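Local atomic coordinates of mandelate racemase/muconate lactonizing enzyme, C-terminal domain protein (Paracoccus denitrificans, PDB entry 4DWD), a protein that binds magnesium and, as a member of the mandelate racemase/muconate lactonizing enzyme family within the enolase superfamily, probably acts as a hydro-lyase. Residues A6-L11 against A26-T31; S12-D17 against A365-E370; T300-G305 against W329-P334; V335-A340 against V358-E363. All coordinates share one frame; numbering follows the deposited sequence.

Contact 1 of 4, residues A6-L11 against A26-T31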
# COMPACT_ATOMS: atom_id res chain seq x y z
N ALA B 6 40.98 33.16 0.64
CA ALA B 6 41.26 34.59 0.79
C ALA B 6 40.10 35.46 0.32
O ALA B 6 39.76 36.46 0.95
CB ALA B 6 42.53 34.96 0.05
N LYS B 7 39.49 35.06 -0.79
CA LYS B 7 38.51 35.89 -1.46
C LYS B 7 37.49 35.03 -2.21
O LYS B 7 37.84 34.03 -2.84
CB LYS B 7 39.23 36.82 -2.44
CG LYS B 7 38.34 37.91 -3.02
CD LYS B 7 39.14 38.98 -3.74
CE LYS B 7 38.23 40.10 -4.21
NZ LYS B 7 38.94 41.40 -4.38
N VAL B 8 36.23 35.43 -2.12
CA VAL B 8 35.16 34.80 -2.88
C VAL B 8 34.48 35.89 -3.70
O VAL B 8 33.99 36.87 -3.15
CB VAL B 8 34.14 34.09 -1.96
CG1 VAL B 8 32.99 33.51 -2.79
CG2 VAL B 8 34.80 33.01 -1.12
N GLU B 9 34.47 35.73 -5.02
CA GLU B 9 33.86 36.71 -5.92
C GLU B 9 32.69 36.11 -6.68
O GLU B 9 32.78 34.98 -7.18
CB GLU B 9 34.86 37.18 -6.97
CG GLU B 9 35.99 38.02 -6.45
CD GLU B 9 37.03 38.19 -7.53
OE1 GLU B 9 36.83 39.02 -8.43
OE2 GLU B 9 38.01 37.44 -7.51
N ALA B 10 31.62 36.88 -6.79
CA ALA B 10 30.43 36.49 -7.55
C ALA B 10 30.38 37.33 -8.82
O ALA B 10 30.32 38.56 -8.75
CB ALA B 10 29.17 36.71 -6.71
N LEU B 11 30.41 36.67 -9.98
CA LEU B 11 30.59 37.34 -11.27
C LEU B 11 29.47 37.01 -12.25
O LEU B 11 29.20 35.84 -12.54
CB LEU B 11 31.93 36.91 -11.88
CG LEU B 11 33.20 37.16 -11.06
CD1 LEU B 11 34.41 36.58 -11.78
CD2 LEU B 11 33.40 38.64 -10.76
N ALA B 26 26.78 32.85 -14.65
CA ALA B 26 26.99 33.17 -13.26
C ALA B 26 28.11 32.31 -12.68
O ALA B 26 27.96 31.08 -12.53
CB ALA B 26 25.69 32.98 -12.48
N PHE B 27 29.23 32.95 -12.38
CA PHE B 27 30.42 32.24 -11.91
C PHE B 27 30.82 32.69 -10.53
O PHE B 27 30.52 33.81 -10.11
CB PHE B 27 31.59 32.41 -12.89
CG PHE B 27 31.30 31.89 -14.27
CD1 PHE B 27 31.12 30.53 -14.49
CD2 PHE B 27 31.19 32.77 -15.36
CE1 PHE B 27 30.86 30.04 -15.77
CE2 PHE B 27 30.92 32.29 -16.63
CZ PHE B 27 30.74 30.92 -16.83
N VAL B 28 31.50 31.79 -9.82
CA VAL B 28 32.11 32.12 -8.54
C VAL B 28 33.61 31.87 -8.69
O VAL B 28 34.03 30.80 -9.12
CB VAL B 28 31.52 31.28 -7.38
CG1 VAL B 28 32.28 31.53 -6.08
CG2 VAL B 28 30.05 31.62 -7.17
N ARG B 29 34.41 32.89 -8.37
CA ARG B 29 35.86 32.74 -8.36
C ARG B 29 36.33 32.79 -6.91
O ARG B 29 36.08 33.77 -6.21
CB ARG B 29 36.55 33.82 -9.20
CG ARG B 29 38.07 33.74 -9.10
CD ARG B 29 38.78 34.63 -10.10
NE ARG B 29 38.40 36.03 -9.98
CZ ARG B 29 38.56 36.92 -10.95
NH1 ARG B 29 39.09 36.55 -12.11
NH2 ARG B 29 38.19 38.18 -10.77
N ILE B 30 36.97 31.72 -6.47
CA ILE B 30 37.55 31.66 -5.11
C ILE B 30 39.07 31.69 -5.21
O ILE B 30 39.66 30.86 -5.89
CB ILE B 30 37.05 30.43 -4.31
CG1 ILE B 30 35.52 30.40 -4.31
CG2 ILE B 30 37.60 30.47 -2.88
CD1 ILE B 30 34.88 29.34 -3.41
N THR B 31 39.69 32.63 -4.50
CA THR B 31 41.13 32.77 -4.48
C THR B 31 41.63 32.36 -3.11
O THR B 31 41.10 32.81 -2.09
CB THR B 31 41.55 34.22 -4.80
OG1 THR B 31 40.93 34.61 -6.04
CG2 THR B 31 43.07 34.33 -4.94
O HOH W 1 38.36 35.49 -5.70
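V8 meets both V28 and I30 on the buried face of two paired strands. V8 CG1 touches V28 CG1 at 3.9 Å, the two valines crossing obliquely. V8 CG2 lies 4.2 Å from I30 CG2, and these side chains run side by side, pointing the same way. The torsion of V8 divides the work: CG1 stands anti to the backbone N (chi1 177°), and CG2 sits beside that N. A10 faces the same way. Helix 49-63 packs on V8 and A10, and helix 90-110 on V28 and I30, so the side chains packed here are apolar and close-set. Strands 5-14 and 24-32 form a beta hairpin, antiparallel at 167°, within the sheet of the N-terminal capping domain. Backbone bonds run in both directions at K7-T31, E9-R29 and L11-F27. At one end A6 and K7 make a classic beta bulge: A6 N donates to T31 O at 2.8 Å and K7 N to the same oxygen at 3.1 Å. On the other face L11 and F27 are buried, but around E9, R29 and T31 the contact is polar and more open to solvent. There R29 grips E9 side-on. R29 NH2 meets E9 OE1 on its syn side at 2.8 Å, in a nearly straight bond. R29 NE reaches E9 OE2 at 2.9 Å from above the carboxylate plane, its position set by the bend at chi3 (57°). L11 CD1 lies over one guanidinium face. A water hydrogen-bonds E9 OE2 (2.7 Å), R29 O and T31 OG1. The K7 side chain turns off toward solvent.

Contact 2 of 4, residues S12-D17 against A365-E370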
# COMPACT_ATOMS: atom_id res chain seq x y z
N SER B 12 28.83 38.06 -12.78
CA SER B 12 27.87 37.93 -13.86
C SER B 12 28.63 38.25 -15.14
O SER B 12 29.18 39.35 -15.29
CB SER B 12 26.71 38.92 -13.65
OG SER B 12 25.87 38.98 -14.79
N VAL B 13 28.68 37.28 -16.06
CA VAL B 13 29.56 37.35 -17.22
C VAL B 13 28.80 37.24 -18.55
O VAL B 13 28.04 36.30 -18.75
CB VAL B 13 30.65 36.26 -17.14
CG1 VAL B 13 31.62 36.33 -18.32
CG2 VAL B 13 31.42 36.36 -15.82
N ALA B 14 29.01 38.22 -19.43
CA ALA B 14 28.47 38.21 -20.78
C ALA B 14 29.20 37.16 -21.61
O ALA B 14 30.43 37.18 -21.69
CB ALA B 14 28.61 39.59 -21.42
N MSE B 15 28.45 36.23 -22.21
CA MSE B 15 29.05 35.08 -22.90
C MSE B 15 28.88 35.14 -24.40
O MSE B 15 27.84 35.59 -24.90
CB MSE B 15 28.37 33.81 -22.39
CG MSE B 15 28.65 33.58 -20.90
SE MSE B 15 30.48 32.97 -20.53
CE MSE B 15 30.26 31.09 -21.06
N GLY B 16 29.90 34.68 -25.12
CA GLY B 16 29.86 34.55 -26.58
C GLY B 16 29.57 35.86 -27.30
O GLY B 16 29.94 36.93 -26.82
N ASP B 17 28.88 35.75 -28.43
CA ASP B 17 28.55 36.92 -29.27
C ASP B 17 27.37 37.73 -28.72
O ASP B 17 26.70 37.32 -27.77
CB ASP B 17 28.30 36.51 -30.73
CG ASP B 17 27.13 35.54 -30.90
OD1 ASP B 17 26.46 35.17 -29.90
OD2 ASP B 17 26.88 35.14 -32.05
N ALA B 365 37.61 39.56 -17.65
CA ALA B 365 37.61 40.90 -17.06
C ALA B 365 36.70 41.85 -17.83
O ALA B 365 35.90 42.57 -17.22
CB ALA B 365 39.02 41.45 -16.95
N SER B 366 36.79 41.83 -19.16
CA SER B 366 36.03 42.75 -20.01
C SER B 366 34.53 42.46 -20.04
O SER B 366 33.75 43.33 -20.43
CB SER B 366 36.58 42.73 -21.44
OG SER B 366 36.19 41.55 -22.11
N ARG B 367 34.15 41.24 -19.64
CA ARG B 367 32.76 40.78 -19.73
C ARG B 367 32.09 40.59 -18.37
O ARG B 367 30.89 40.28 -18.30
CB ARG B 367 32.68 39.47 -20.53
CG ARG B 367 32.98 39.63 -22.01
CD ARG B 367 33.43 38.31 -22.61
NE ARG B 367 33.57 38.39 -24.07
CZ ARG B 367 32.61 38.06 -24.93
NH1 ARG B 367 31.42 37.64 -24.50
NH2 ARG B 367 32.83 38.18 -26.24
N ALA B 368 32.85 40.78 -17.30
CA ALA B 368 32.37 40.47 -15.95
C ALA B 368 31.87 41.68 -15.18
O ALA B 368 32.53 42.74 -15.17
CB ALA B 368 33.44 39.74 -15.15
N THR B 369 30.71 41.52 -14.56
CA THR B 369 30.21 42.48 -13.59
C THR B 369 30.23 41.78 -12.25
O THR B 369 29.63 40.72 -12.09
CB THR B 369 28.77 42.91 -13.94
OG1 THR B 369 28.76 43.60 -15.20
CG2 THR B 369 28.19 43.83 -12.87
N GLU B 370 30.94 42.36 -11.28
CA GLU B 370 30.92 41.79 -9.95
C GLU B 370 29.62 42.13 -9.23
O GLU B 370 29.16 43.27 -9.26
CB GLU B 370 32.12 42.21 -9.11
CG GLU B 370 32.24 41.33 -7.86
CD GLU B 370 33.38 41.69 -6.94
OE1 GLU B 370 34.10 42.67 -7.23
OE2 GLU B 370 33.56 41.00 -5.91
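The antiparallel pairing of strands 5-14 and 368-372 sets S12 against T369 and V13 against A368. It brings the C-terminal end of the chain into the sheet of the N-terminal capping domain. S12 and T369 exchange two backbone bonds: S12 N donates to T369 O at 2.9 Å and T369 N to S12 O at 2.8 Å. V13 CG2 rests on A368 CB at 4.0 Å. R367 ends helix 361-367, and its backbone continues the pairing, its O accepting from A14 N at 3.0 Å. Its side chain then runs extended from CG to NE (chi3 173°) over A14 toward the loop at G16. The guanidinium takes G16 O end-on with two nitrogens. NH1 meets that oxygen on a lone pair, in the carbonyl plane, at 2.8 Å. NH2 comes to the same G16 O at 3.2 Å from above the plane. NH1 also donates to A14 O at 3.0 Å, from well above that carbonyl plane. Both oxygens lie near the guanidinium plane, so the flat group is fixed in its rotation. Its NE makes a salt bridge to E363. G16 has a positive phi (58°), which favours glycine. Around the pair, V13 packs on F27 of strand 24-32, S12 on I49 and L52 of helix 49-63, and E370 bonds through its backbone to Q377 of the next strand, 375-377.

Contact 3 of 4, residues T300-G305 against W329-P334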
# COMPACT_ATOMS: atom_id res chain seq x y z
N THR B 300 23.56 22.09 -19.16
CA THR B 300 23.38 22.88 -20.38
C THR B 300 24.44 23.94 -20.59
O THR B 300 24.38 24.66 -21.57
CB THR B 300 21.99 23.56 -20.41
OG1 THR B 300 21.85 24.40 -19.26
CG2 THR B 300 20.88 22.49 -20.42
N GLN B 301 25.41 24.03 -19.68
CA GLN B 301 26.46 25.07 -19.77
C GLN B 301 27.77 24.52 -20.33
O GLN B 301 28.16 23.40 -19.99
CB GLN B 301 26.68 25.73 -18.40
CG GLN B 301 25.41 26.27 -17.74
CD GLN B 301 24.65 27.25 -18.64
OE1 GLN B 301 25.24 28.11 -19.29
NE2 GLN B 301 23.33 27.11 -18.68
N PRO B 302 28.47 25.30 -21.19
CA PRO B 302 29.62 24.74 -21.92
C PRO B 302 30.97 24.84 -21.21
O PRO B 302 31.95 24.24 -21.67
CB PRO B 302 29.66 25.61 -23.18
CG PRO B 302 29.12 26.93 -22.74
CD PRO B 302 28.03 26.59 -21.75
N GLY B 303 31.03 25.58 -20.11
CA GLY B 303 32.30 25.84 -19.44
C GLY B 303 32.45 25.11 -18.12
O GLY B 303 32.58 23.89 -18.07
N VAL B 304 32.46 25.88 -17.03
CA VAL B 304 32.68 25.32 -15.68
C VAL B 304 31.73 24.16 -15.35
O VAL B 304 32.18 23.10 -14.91
CB VAL B 304 32.64 26.42 -14.60
CG1 VAL B 304 32.76 25.85 -13.18
CG2 VAL B 304 33.77 27.42 -14.82
N GLY B 305 30.43 24.35 -15.59
CA GLY B 305 29.46 23.30 -15.27
C GLY B 305 29.71 22.02 -16.07
O GLY B 305 29.55 20.92 -15.55
N TRP B 329 26.54 25.91 -27.52
CA TRP B 329 27.75 25.63 -26.78
C TRP B 329 28.94 26.44 -27.24
O TRP B 329 29.92 26.57 -26.51
CB TRP B 329 28.06 24.13 -26.77
CG TRP B 329 28.03 23.43 -28.12
CD1 TRP B 329 26.94 22.80 -28.73
CD2 TRP B 329 29.16 23.21 -29.03
NE1 TRP B 329 27.32 22.24 -29.94
CE2 TRP B 329 28.64 22.46 -30.18
CE3 TRP B 329 30.51 23.56 -29.01
CZ2 TRP B 329 29.44 22.08 -31.24
CZ3 TRP B 329 31.31 23.17 -30.09
CH2 TRP B 329 30.79 22.46 -31.18
N ASP B 330 28.84 27.02 -28.45
CA ASP B 330 29.86 27.94 -28.96
C ASP B 330 30.10 29.12 -28.02
O ASP B 330 31.18 29.71 -28.03
CB ASP B 330 29.47 28.46 -30.36
CG ASP B 330 28.18 29.30 -30.34
OD1 ASP B 330 28.23 30.50 -30.68
OD2 ASP B 330 27.12 28.77 -30.01
N ARG B 331 29.09 29.47 -27.21
CA ARG B 331 29.20 30.62 -26.31
C ARG B 331 30.23 30.41 -25.19
O ARG B 331 30.54 31.33 -24.44
CB ARG B 331 27.84 31.02 -25.72
CG ARG B 331 27.37 30.15 -24.57
CD ARG B 331 25.93 30.48 -24.15
NE ARG B 331 25.47 29.67 -23.01
CZ ARG B 331 25.09 28.40 -23.08
NH1 ARG B 331 25.14 27.75 -24.23
NH2 ARG B 331 24.67 27.77 -21.98
N GLY B 332 30.75 29.18 -25.07
CA GLY B 332 31.86 28.92 -24.16
C GLY B 332 33.07 29.79 -24.44
O GLY B 332 33.82 30.16 -23.53
N ARG B 333 33.27 30.13 -25.72
CA ARG B 333 34.30 31.07 -26.13
C ARG B 333 33.69 32.48 -26.24
O ARG B 333 32.52 32.62 -26.58
CB ARG B 333 34.89 30.63 -27.48
CG ARG B 333 35.52 29.24 -27.45
CD ARG B 333 36.05 28.85 -28.82
NE ARG B 333 36.54 27.47 -28.83
CZ ARG B 333 37.80 27.11 -28.57
NH1 ARG B 333 38.71 28.02 -28.26
NH2 ARG B 333 38.14 25.83 -28.61
N PRO B 334 34.49 33.54 -25.98
CA PRO B 334 35.93 33.53 -25.71
C PRO B 334 36.32 33.52 -24.23
O PRO B 334 37.52 33.58 -23.92
CB PRO B 334 36.38 34.84 -26.35
CG PRO B 334 35.24 35.77 -26.11
CD PRO B 334 33.98 34.91 -26.15
O HOH W 2 25.64 24.70 -24.23
O HOH W 3 22.49 25.71 -23.71
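R331 places its CG between the backbone N and the carbonyl carbon (chi1 79°), and from CG to NE the chain is extended toward T300 and Q301. Q301 is bent at chi2 (-55°), which turns CD back. R331 NH2 then donates to Q301 OE1 at 2.8 Å from above the amide plane. The amide and guanidinium planes stand 83° apart. The same NH2 gives a longer bond to T300 O, 3.2 Å. A water bridges T300 O (2.9 Å) and R331 NH1, which also bonds R328 O. P302 crosses R331 at about a right angle, and its CD lies over one guanidinium face, offset toward the rim, 3.6 Å from R331 NH2. The proline also packs on the 3-10 turn: CB sits 3.5 Å from W329 O and CG 3.6 Å from G332 N. G332 suits this place, since a CB there would press on P302 CB. These loops follow strands 294-295 and 323-325 of the barrel, on the side of the metal ligands: the nearest side-chain atoms of T300 and E249, a calcium ligand seen in this protein, are about 6 Å apart. An alanine in place of R331 would probably leave Q301 OE1 and T300 O without this shared donor and open a gap beside P302 CD. Across this contact the buried cation faces neutral carbonyl oxygens, whose partial negative charge would probably stabilise it.

Contact 4 of 4, residues V335-A340 against V358-E363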
# COMPACT_ATOMS: atom_id res chain seq x y z
N VAL B 335 35.35 33.45 -23.33
CA VAL B 335 35.67 33.49 -21.90
C VAL B 335 36.55 32.32 -21.48
O VAL B 335 37.45 32.48 -20.67
CB VAL B 335 34.40 33.59 -21.03
CG1 VAL B 335 34.71 33.34 -19.55
CG2 VAL B 335 33.79 34.97 -21.21
N PHE B 336 36.27 31.14 -22.05
CA PHE B 336 37.08 29.96 -21.79
C PHE B 336 37.88 29.56 -23.01
O PHE B 336 37.42 29.74 -24.14
CB PHE B 336 36.19 28.79 -21.34
CG PHE B 336 35.40 29.09 -20.10
CD1 PHE B 336 36.04 29.23 -18.87
CD2 PHE B 336 34.03 29.26 -20.17
CE1 PHE B 336 35.30 29.52 -17.73
CE2 PHE B 336 33.29 29.55 -19.04
CZ PHE B 336 33.93 29.69 -17.81
N ARG B 337 39.08 29.04 -22.79
CA ARG B 337 39.94 28.62 -23.91
C ARG B 337 39.66 27.18 -24.35
O ARG B 337 39.93 26.82 -25.49
CB ARG B 337 41.41 28.79 -23.54
CG ARG B 337 41.78 30.23 -23.27
CD ARG B 337 43.28 30.44 -23.34
NE ARG B 337 43.72 31.66 -22.66
CZ ARG B 337 43.79 32.87 -23.23
NH1 ARG B 337 44.20 33.91 -22.51
NH2 ARG B 337 43.44 33.05 -24.50
N ASN B 338 39.10 26.36 -23.45
CA ASN B 338 38.85 24.96 -23.74
C ASN B 338 37.46 24.48 -23.32
O ASN B 338 37.33 23.44 -22.69
CB ASN B 338 39.93 24.07 -23.09
CG ASN B 338 39.93 24.16 -21.58
OD1 ASN B 338 39.42 25.11 -20.99
ND2 ASN B 338 40.51 23.16 -20.94
N PRO B 339 36.40 25.23 -23.69
CA PRO B 339 35.05 24.82 -23.33
C PRO B 339 34.60 23.56 -24.09
O PRO B 339 35.33 23.10 -24.98
CB PRO B 339 34.21 26.03 -23.73
CG PRO B 339 34.94 26.60 -24.91
CD PRO B 339 36.40 26.38 -24.62
N ALA B 340 33.44 23.01 -23.74
CA ALA B 340 32.92 21.79 -24.34
C ALA B 340 32.95 21.83 -25.86
O ALA B 340 32.44 22.76 -26.48
CB ALA B 340 31.49 21.55 -23.86
N VAL B 358 40.32 26.24 -18.55
CA VAL B 358 41.25 27.34 -18.79
C VAL B 358 40.47 28.61 -19.13
O VAL B 358 39.73 28.66 -20.12
CB VAL B 358 42.25 26.98 -19.91
CG1 VAL B 358 43.14 28.17 -20.24
CG2 VAL B 358 43.10 25.77 -19.51
N VAL B 359 40.62 29.63 -18.30
CA VAL B 359 39.91 30.89 -18.43
C VAL B 359 40.79 31.93 -19.12
O VAL B 359 41.96 32.08 -18.77
CB VAL B 359 39.44 31.42 -17.05
CG1 VAL B 359 38.72 32.76 -17.18
CG2 VAL B 359 38.56 30.40 -16.34
N ASP B 360 40.23 32.65 -20.09
CA ASP B 360 40.92 33.80 -20.68
C ASP B 360 40.66 35.00 -19.77
O ASP B 360 39.56 35.55 -19.76
CB ASP B 360 40.39 34.05 -22.09
CG ASP B 360 41.06 35.24 -22.78
OD1 ASP B 360 41.37 36.27 -22.13
OD2 ASP B 360 41.24 35.16 -24.00
N GLU B 361 41.68 35.39 -19.01
CA GLU B 361 41.56 36.39 -17.95
C GLU B 361 41.07 37.75 -18.42
O GLU B 361 40.27 38.41 -17.76
CB GLU B 361 42.90 36.58 -17.23
CG GLU B 361 43.36 35.35 -16.44
CD GLU B 361 42.35 34.91 -15.42
OE1 GLU B 361 41.69 35.80 -14.83
OE2 GLU B 361 42.20 33.69 -15.21
N ASP B 362 41.58 38.17 -19.57
CA ASP B 362 41.30 39.48 -20.09
C ASP B 362 39.90 39.55 -20.70
O ASP B 362 39.19 40.54 -20.50
CB ASP B 362 42.41 39.91 -21.05
CG ASP B 362 43.79 39.81 -20.39
OD1 ASP B 362 43.99 40.42 -19.31
OD2 ASP B 362 44.65 39.09 -20.92
N GLU B 363 39.49 38.48 -21.38
CA GLU B 363 38.13 38.38 -21.88
C GLU B 363 37.17 38.37 -20.70
O GLU B 363 36.17 39.10 -20.70
CB GLU B 363 37.92 37.13 -22.75
CG GLU B 363 38.37 37.29 -24.19
CD GLU B 363 37.57 38.31 -24.98
OE1 GLU B 363 36.46 38.71 -24.55
OE2 GLU B 363 38.04 38.72 -26.06
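F336 and V359 form a single backbone bridge, flanked by R337 N donating to V358 O at 2.8 Å and D360 N donating to V335 O at 2.8 Å. The bridge leads into the N-cap of helix 361-367, where D360 is the capping residue. V359 CG2 meets the edge of the F336 ring, 3.7 Å from CE1, the two side chains lying side by side. F336 also meets the ring of F27 of the capping domain, the planes near perpendicular. R337 runs past V358 CG1, which touches its CB at 3.8 Å. Its guanidinium then stacks on the D360 carboxylate, planes 29° apart. R337 NH2 lies 3.1 Å from D360 OD2, but no N-H points at the oxygen, so charge alone makes this salt bridge. N338 has CG between its backbone N and carbonyl carbon (chi1 63°), and OD1 accepts from V358 N at 2.8 Å. ND2 donates to G356 O. An alanine here would probably leave V358 N and G356 O without these partners. V359 and E361 are calcium ligands seen in this protein, with no calcium bound to them in this chain. D360 OD1 accepts from E363 N at 3.0 Å, met from above the carboxylate plane.

How the contacts relate
Contact 3 is the most buried and lies nearest the centre of the chain, beside the barrel metal site; contacts 1, 2 and 4 are partly buried and further out. Contacts 1 and 2 share strand 5-14 and are antiparallel strand pairings, contact 1 broken by a bulge. Contact 3 is made chiefly by side chains between loops; contact 4 combines a single backbone bridge with side-chain bonds at a helix N-cap. Contacts 2 and 4 both use helix 361-367, at opposite ends. An arginine serves each contact differently: with a carboxylate in contacts 1 and 4, with carbonyl oxygens in 2 and 3. F27 of contact 1 meets V13, V304 and F336, so its ring touches all three other contacts.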